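Local coordinates for protein mosquitocidal toxin (Lysinibacillus sphaericus, PDB 2VSE) that kills mosquitoes as a holotoxin that probably ADP-ribosylates target proteins through its enzyme domain and carries ricin-B-like lectin domains likely to bind glycans, at residues 704-709 and 831-836; 735-740 and 748-753. All coordinates share one frame; numbering follows the deposited sequence.

How the interactions relate
Both contacts belong to the last ricin-B-like lectin domain of this toxin. Interaction 1 brings the strand of residues 704-709 back to residues 831-836, near the end of the chain, while interaction 2 is a local hairpin whose strands both fall in the sequence between those two. Their centres are about 12 Å apart. Strands 701-707 and 737-742 are neighbours in one antiparallel sheet, giving the order 830-834, 701-707, 737-742, 747-752. Phe-832 packs on Leu-739 and Ile-705 on Ile-750, and Ser-736 OG probably hydrogen-bonds to Ser-835 OG and Leu-836 O. The C-terminal end is thereby held to the domain's first strand and to the hairpin, a closure familiar from beta-trefoils.

Interaction 1: residues 704-709 and 831-836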
loop_
_atom_site.group_PDB
_atom_site.type_symbol
_atom_site.label_atom_id
_atom_site.label_comp_id
_atom_site.label_asym_id
_atom_site.label_seq_id
_atom_site.Cartn_x
_atom_site.Cartn_y
_atom_site.Cartn_z
ATOM N N ASN A 704 -0.071 31.715 -9.340
ATOM C CA ASN A 704 -0.996 32.223 -10.331
ATOM C C ASN A 704 -2.321 31.548 -10.023
ATOM O O ASN A 704 -2.362 30.331 -9.786
ATOM C CB ASN A 704 -0.548 31.848 -11.737
ATOM C CG ASN A 704 0.804 32.434 -12.115
ATOM O OD1 ASN A 704 1.523 31.832 -12.890
ATOM N ND2 ASN A 704 1.142 33.610 -11.589
ATOM N N ILE A 705 -3.391 32.328 -9.954
ATOM C CA ILE A 705 -4.682 31.768 -9.648
ATOM C C ILE A 705 -5.431 31.687 -10.958
ATOM O O ILE A 705 -5.918 32.706 -11.475
ATOM C CB ILE A 705 -5.418 32.596 -8.598
ATOM C CG1 ILE A 705 -4.563 32.692 -7.323
ATOM C CG2 ILE A 705 -6.729 31.941 -8.282
ATOM C CD1 ILE A 705 -5.031 33.753 -6.312
ATOM N N SER A 706 -5.479 30.479 -11.523
ATOM C CA SER A 706 -6.018 30.312 -12.862
ATOM C C SER A 706 -7.418 29.728 -12.867
ATOM O O SER A 706 -7.806 28.975 -11.953
ATOM C CB SER A 706 -5.082 29.473 -13.725
ATOM O OG SER A 706 -5.249 28.112 -13.441
ATOM N N SER A 707 -8.171 30.057 -13.907
ATOM C CA SER A 707 -9.544 29.625 -13.964
ATOM C C SER A 707 -9.672 28.196 -14.491
ATOM O O SER A 707 -9.072 27.828 -15.512
ATOM C CB SER A 707 -10.352 30.556 -14.842
ATOM O OG SER A 707 -11.666 30.066 -14.871
ATOM N N LYS A 708 -10.483 27.397 -13.806
ATOM C CA LYS A 708 -10.841 26.079 -14.327
ATOM C C LYS A 708 -11.429 26.174 -15.742
ATOM O O LYS A 708 -11.227 25.277 -16.549
ATOM C CB LYS A 708 -11.854 25.397 -13.406
ATOM C CG LYS A 708 -12.113 23.946 -13.791
ATOM C CD LYS A 708 -13.410 23.404 -13.217
ATOM C CE LYS A 708 -13.589 21.932 -13.611
ATOM N NZ LYS A 708 -12.466 21.122 -13.082
ATOM N N LYS A 709 -12.166 27.241 -16.058
ATOM C CA LYS A 709 -12.688 27.343 -17.436
ATOM C C LYS A 709 -11.584 27.453 -18.513
ATOM O O LYS A 709 -11.703 26.872 -19.581
ATOM C CB LYS A 709 -13.714 28.464 -17.615
ATOM C CG LYS A 709 -14.224 28.490 -19.052
ATOM C CD LYS A 709 -15.726 28.606 -19.119
ATOM C CE LYS A 709 -16.220 28.427 -20.576
ATOM N NZ LYS A 709 -16.402 27.002 -20.988
ATOM N N ASN A 831 -7.590 27.024 -9.986
ATOM C CA ASN A 831 -6.385 26.248 -9.715
ATOM C C ASN A 831 -5.332 27.161 -9.119
ATOM O O ASN A 831 -5.338 28.377 -9.356
ATOM C CB ASN A 831 -5.806 25.652 -10.982
ATOM C CG ASN A 831 -6.857 25.020 -11.875
ATOM O OD1 ASN A 831 -7.371 23.938 -11.585
ATOM N ND2 ASN A 831 -7.148 25.677 -13.001
ATOM N N PHE A 832 -4.418 26.577 -8.353
ATOM C CA PHE A 832 -3.304 27.318 -7.797
ATOM C C PHE A 832 -2.006 26.786 -8.336
ATOM O O PHE A 832 -1.588 25.707 -7.979
ATOM C CB PHE A 832 -3.347 27.263 -6.277
ATOM C CG PHE A 832 -4.487 28.044 -5.687
ATOM C CD1 PHE A 832 -4.294 29.349 -5.233
ATOM C CD2 PHE A 832 -5.757 27.495 -5.627
ATOM C CE1 PHE A 832 -5.342 30.084 -4.709
ATOM C CE2 PHE A 832 -6.804 28.212 -5.105
ATOM C CZ PHE A 832 -6.596 29.521 -4.632
ATOM N N ILE A 833 -1.386 27.547 -9.227
ATOM C CA ILE A 833 -0.148 27.153 -9.854
ATOM C C ILE A 833 1.004 27.949 -9.241
ATOM O O ILE A 833 1.045 29.186 -9.365
ATOM C CB ILE A 833 -0.156 27.437 -11.385
ATOM C CG1 ILE A 833 -1.364 26.792 -12.085
ATOM C CG2 ILE A 833 1.174 26.983 -12.028
ATOM C CD1 ILE A 833 -1.794 27.553 -13.412
ATOM N N PRO A 834 1.964 27.246 -8.611
ATOM C CA PRO A 834 3.156 27.888 -8.052
ATOM C C PRO A 834 3.761 28.909 -8.994
ATOM O O PRO A 834 3.924 28.633 -10.180
ATOM C CB PRO A 834 4.112 26.715 -7.848
ATOM C CG PRO A 834 3.198 25.573 -7.516
ATOM C CD PRO A 834 1.972 25.785 -8.367
ATOM N N SER A 835 4.044 30.098 -8.475
ATOM C CA SER A 835 4.698 31.133 -9.264
ATOM C C SER A 835 5.871 31.677 -8.494
ATOM O O SER A 835 6.259 31.125 -7.462
ATOM C CB SER A 835 3.745 32.275 -9.632
ATOM O OG SER A 835 3.199 32.900 -8.486
ATOM N N LEU A 836 6.433 32.771 -9.001
ATOM C CA LEU A 836 7.635 33.349 -8.405
ATOM C C LEU A 836 7.312 34.694 -7.775
ATOM O O LEU A 836 6.438 35.424 -8.240
ATOM C CB LEU A 836 8.776 33.466 -9.430
ATOM C CG LEU A 836 9.671 32.231 -9.652
ATOM C CD1 LEU A 836 10.324 32.260 -11.043
ATOM C CD2 LEU A 836 10.756 32.066 -8.551
#
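Ser-706 and Asn-831 meet side chain to side chain, the serine OG lying between its backbone N and carbonyl carbon (chi1 80°). In Asn-831 the first torsion (chi1 -45°) sets CG beside the backbone N and carries it toward the serine, and the second (chi2 -74°) turns ND2 to Ser-706 OG at 3.1 Å, with the hydroxyl oxygen almost in the amide plane and the N-H fairly straight. Ile-833 CD1 touches the same OG at 3.5 Å, an apolar neighbour on that face. Along the backbones, two antiparallel hydrogen-bonded pairs, Asn-704 with Ile-833 and Ser-706 with Asn-831, exchange four bonds. Between them Ile-705 and Phe-832 form a non-hydrogen-bonded pair on the other face, side by side and pointing the same way, with Ile-705 CG1 3.8 Å from Phe-832 CE1. At the far end the Asn-704 amide lies against Ser-835 CB, 3.5 Å from ND2, but its own bonds go to Gln-735 O and Asn-729 ND2. First and last strands of a lectin domain are thus tied together, as in beta-trefoils. Ile-705 and Phe-832 both pack on Ile-794 of strand 791-796, and on Trp-737 and Leu-739, respectively, of strand 737-742.

Interaction 2: residues 735-740 and 748-753; sequences QSWKLK and YQIHIL
Trp-737 and Ile-752 meet on the apolar face of the hairpin: Ile-752 CD1 hangs over the centre of the six-membered ring, 3.6 Å from its centroid, a CH-pi contact almost along the ring normal. Ile-750 CG2 approaches the same indole obliquely, and the indole NE1 donates a hydrogen bond to Ile-715 O. Just before it, Gln-735 is satisfied at both ends of its amide, NE2 by Asp-728 O and Thr-716 OG1 and OE1 by Ile-730 N, while Ser-736 OG meets Ser-835 OG and Leu-836 O. On the opposite face of the strands, with CG between the backbone N and carbonyl carbon (chi1 72°), the imidazole of His-751 lies alongside Lys-738, whose CB sits over one ring face, offset toward the rim, 4.0 Å from the centroid. Both ring nitrogens have partners. ND1 donates to Leu-753 O at 2.6 Å, a short bond close to the ring plane, while NE2 shares a water with Lys-738 NZ, the lysine donating to it.

This is a beta hairpin of the trefoil-type lectin domain, with Lys-738 to His-751 and Lys-740 to Gln-749 as hydrogen-bonded pairs. Each pair exchanges two backbone bonds, and the straightest runs from Lys-740 N to Gln-749 O (171°). Lys-740 O serves two donors, the backbone N of Gln-749 and a second water, which also donates to Gln-749 OE1 at 2.9 Å. The amide of Gln-749 is thus held at both ends, since NE2 reaches Ser-779 OG. Leu-739, between the two pairs, lies beside Ile-750, while its CD2 rests over one face of the Tyr-748 ring. That tyrosine's hydroxyl is hydrogen-bonded to the backbone N of Phe-699.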
loop_
_atom_site.group_PDB
_atom_site.type_symbol
_atom_site.label_atom_id
_atom_site.label_comp_id
_atom_site.label_asym_id
_atom_site.label_seq_id
_atom_site.Cartn_x
_atom_site.Cartn_y
_atom_site.Cartn_z
ATOM N N GLN A 735 0.248 39.285 -11.248
ATOM C CA GLN A 735 -0.454 38.025 -11.445
ATOM C C GLN A 735 0.108 36.971 -10.494
ATOM O O GLN A 735 -0.271 35.789 -10.516
ATOM C CB GLN A 735 -0.294 37.570 -12.893
ATOM C CG GLN A 735 -1.111 38.396 -13.870
ATOM C CD GLN A 735 -0.945 37.958 -15.308
ATOM O OE1 GLN A 735 0.163 37.614 -15.752
ATOM N NE2 GLN A 735 -2.042 37.960 -16.047
ATOM N N SER A 736 1.034 37.402 -9.656
ATOM C CA SER A 736 1.663 36.479 -8.742
ATOM C C SER A 736 1.283 36.816 -7.313
ATOM O O SER A 736 1.873 37.713 -6.691
ATOM C CB SER A 736 3.190 36.483 -8.931
ATOM O OG SER A 736 3.773 35.528 -8.077
ATOM N N TRP A 737 0.315 36.077 -6.795
ATOM C CA TRP A 737 -0.280 36.370 -5.491
ATOM C C TRP A 737 0.325 35.559 -4.365
ATOM O O TRP A 737 0.472 34.337 -4.471
ATOM C CB TRP A 737 -1.772 36.070 -5.539
ATOM C CG TRP A 737 -2.485 36.875 -6.531
ATOM C CD1 TRP A 737 -2.685 36.571 -7.852
ATOM C CD2 TRP A 737 -3.095 38.146 -6.309
ATOM N NE1 TRP A 737 -3.395 37.578 -8.466
ATOM C CE2 TRP A 737 -3.662 38.558 -7.539
ATOM C CE3 TRP A 737 -3.233 38.976 -5.188
ATOM C CZ2 TRP A 737 -4.365 39.764 -7.673
ATOM C CZ3 TRP A 737 -3.926 40.184 -5.332
ATOM C CH2 TRP A 737 -4.471 40.561 -6.563
ATOM N N LYS A 738 0.666 36.239 -3.279
ATOM C CA LYS A 738 1.125 35.574 -2.069
ATOM C C LYS A 738 -0.091 35.094 -1.289
ATOM O O LYS A 738 -1.063 35.827 -1.119
ATOM C CB LYS A 738 1.949 36.539 -1.222
ATOM C CG LYS A 738 2.521 35.984 0.076
ATOM C CD LYS A 738 3.708 35.051 -0.161
ATOM C CE LYS A 738 4.628 35.010 1.053
ATOM N NZ LYS A 738 3.805 35.080 2.291
ATOM N N LEU A 739 -0.046 33.850 -0.828
ATOM C CA LEU A 739 -1.091 33.350 0.041
ATOM C C LEU A 739 -0.606 33.298 1.471
ATOM O O LEU A 739 0.292 32.534 1.819
ATOM C CB LEU A 739 -1.643 32.016 -0.451
ATOM C CG LEU A 739 -2.926 32.161 -1.295
ATOM C CD1 LEU A 739 -2.662 32.824 -2.637
ATOM C CD2 LEU A 739 -3.601 30.814 -1.507
ATOM N N LYS A 740 -1.172 34.176 2.291
ATOM C CA LYS A 740 -0.785 34.305 3.675
ATOM C C LYS A 740 -1.839 33.667 4.549
ATOM O O LYS A 740 -2.919 34.227 4.762
ATOM C CB LYS A 740 -0.611 35.779 4.044
ATOM C CG LYS A 740 -0.147 35.983 5.499
ATOM C CD LYS A 740 -0.150 37.460 5.874
ATOM C CE LYS A 740 0.300 37.651 7.313
ATOM N NZ LYS A 740 1.008 38.934 7.491
ATOM N N TYR A 748 -7.110 32.742 4.217
ATOM C CA TYR A 748 -5.947 33.375 3.615
ATOM C C TYR A 748 -6.171 34.846 3.279
ATOM O O TYR A 748 -7.238 35.246 2.777
ATOM C CB TYR A 748 -5.615 32.669 2.303
ATOM C CG TYR A 748 -5.277 31.215 2.460
ATOM C CD1 TYR A 748 -3.946 30.784 2.501
ATOM C CD2 TYR A 748 -6.287 30.268 2.583
ATOM C CE1 TYR A 748 -3.645 29.434 2.649
ATOM C CE2 TYR A 748 -6.004 28.935 2.726
ATOM C CZ TYR A 748 -4.688 28.518 2.760
ATOM O OH TYR A 748 -4.442 27.177 2.903
ATOM N N GLN A 749 -5.153 35.651 3.533
ATOM C CA GLN A 749 -5.074 36.909 2.826
ATOM C C GLN A 749 -4.327 36.623 1.540
ATOM O O GLN A 749 -3.402 35.787 1.511
ATOM C CB GLN A 749 -4.444 38.011 3.670
ATOM C CG GLN A 749 -5.390 38.532 4.733
ATOM C CD GLN A 749 -4.706 39.400 5.746
ATOM O OE1 GLN A 749 -3.700 39.001 6.324
ATOM N NE2 GLN A 749 -5.247 40.586 5.987
ATOM N N ILE A 750 -4.792 37.245 0.465
ATOM C CA ILE A 750 -4.241 37.018 -0.862
ATOM C C ILE A 750 -3.783 38.380 -1.360
ATOM O O ILE A 750 -4.600 39.283 -1.573
ATOM C CB ILE A 750 -5.298 36.373 -1.800
ATOM C CG1 ILE A 750 -5.812 35.048 -1.206
ATOM C CG2 ILE A 750 -4.732 36.190 -3.209
ATOM C CD1 ILE A 750 -7.033 34.470 -1.934
ATOM N N HIS A 751 -2.471 38.549 -1.497
ATOM C CA HIS A 751 -1.909 39.890 -1.693
ATOM C C HIS A 751 -0.669 39.969 -2.587
ATOM O O HIS A 751 0.102 39.003 -2.693
ATOM C CB HIS A 751 -1.610 40.551 -0.332
ATOM C CG HIS A 751 -0.442 39.963 0.391
ATOM N ND1 HIS A 751 0.791 40.578 0.431
ATOM C CD2 HIS A 751 -0.317 38.825 1.115
ATOM C CE1 HIS A 751 1.621 39.851 1.161
ATOM N NE2 HIS A 751 0.974 38.782 1.585
ATOM N N ILE A 752 -0.483 41.141 -3.195
ATOM C CA ILE A 752 0.727 41.482 -3.926
ATOM C C ILE A 752 1.291 42.720 -3.280
ATOM O O ILE A 752 0.676 43.792 -3.335
ATOM C CB ILE A 752 0.448 41.742 -5.421
ATOM C CG1 ILE A 752 -0.056 40.447 -6.076
ATOM C CG2 ILE A 752 1.703 42.313 -6.123
ATOM C CD1 ILE A 752 -0.533 40.618 -7.470
ATOM N N LEU A 753 2.466 42.573 -2.679
ATOM C CA LEU A 753 2.997 43.579 -1.762
ATOM C C LEU A 753 1.904 43.959 -0.738
ATOM O O LEU A 753 1.349 43.072 -0.084
ATOM C CB LEU A 753 3.580 44.773 -2.530
ATOM C CG LEU A 753 4.843 44.416 -3.338
ATOM C CD1 LEU A 753 5.398 45.618 -4.079
ATOM C CD2 LEU A 753 5.926 43.820 -2.436
HETATM O O HOH W 1 2.435 37.257 3.479
HETATM O O HOH W 2 -3.293 36.193 6.693
#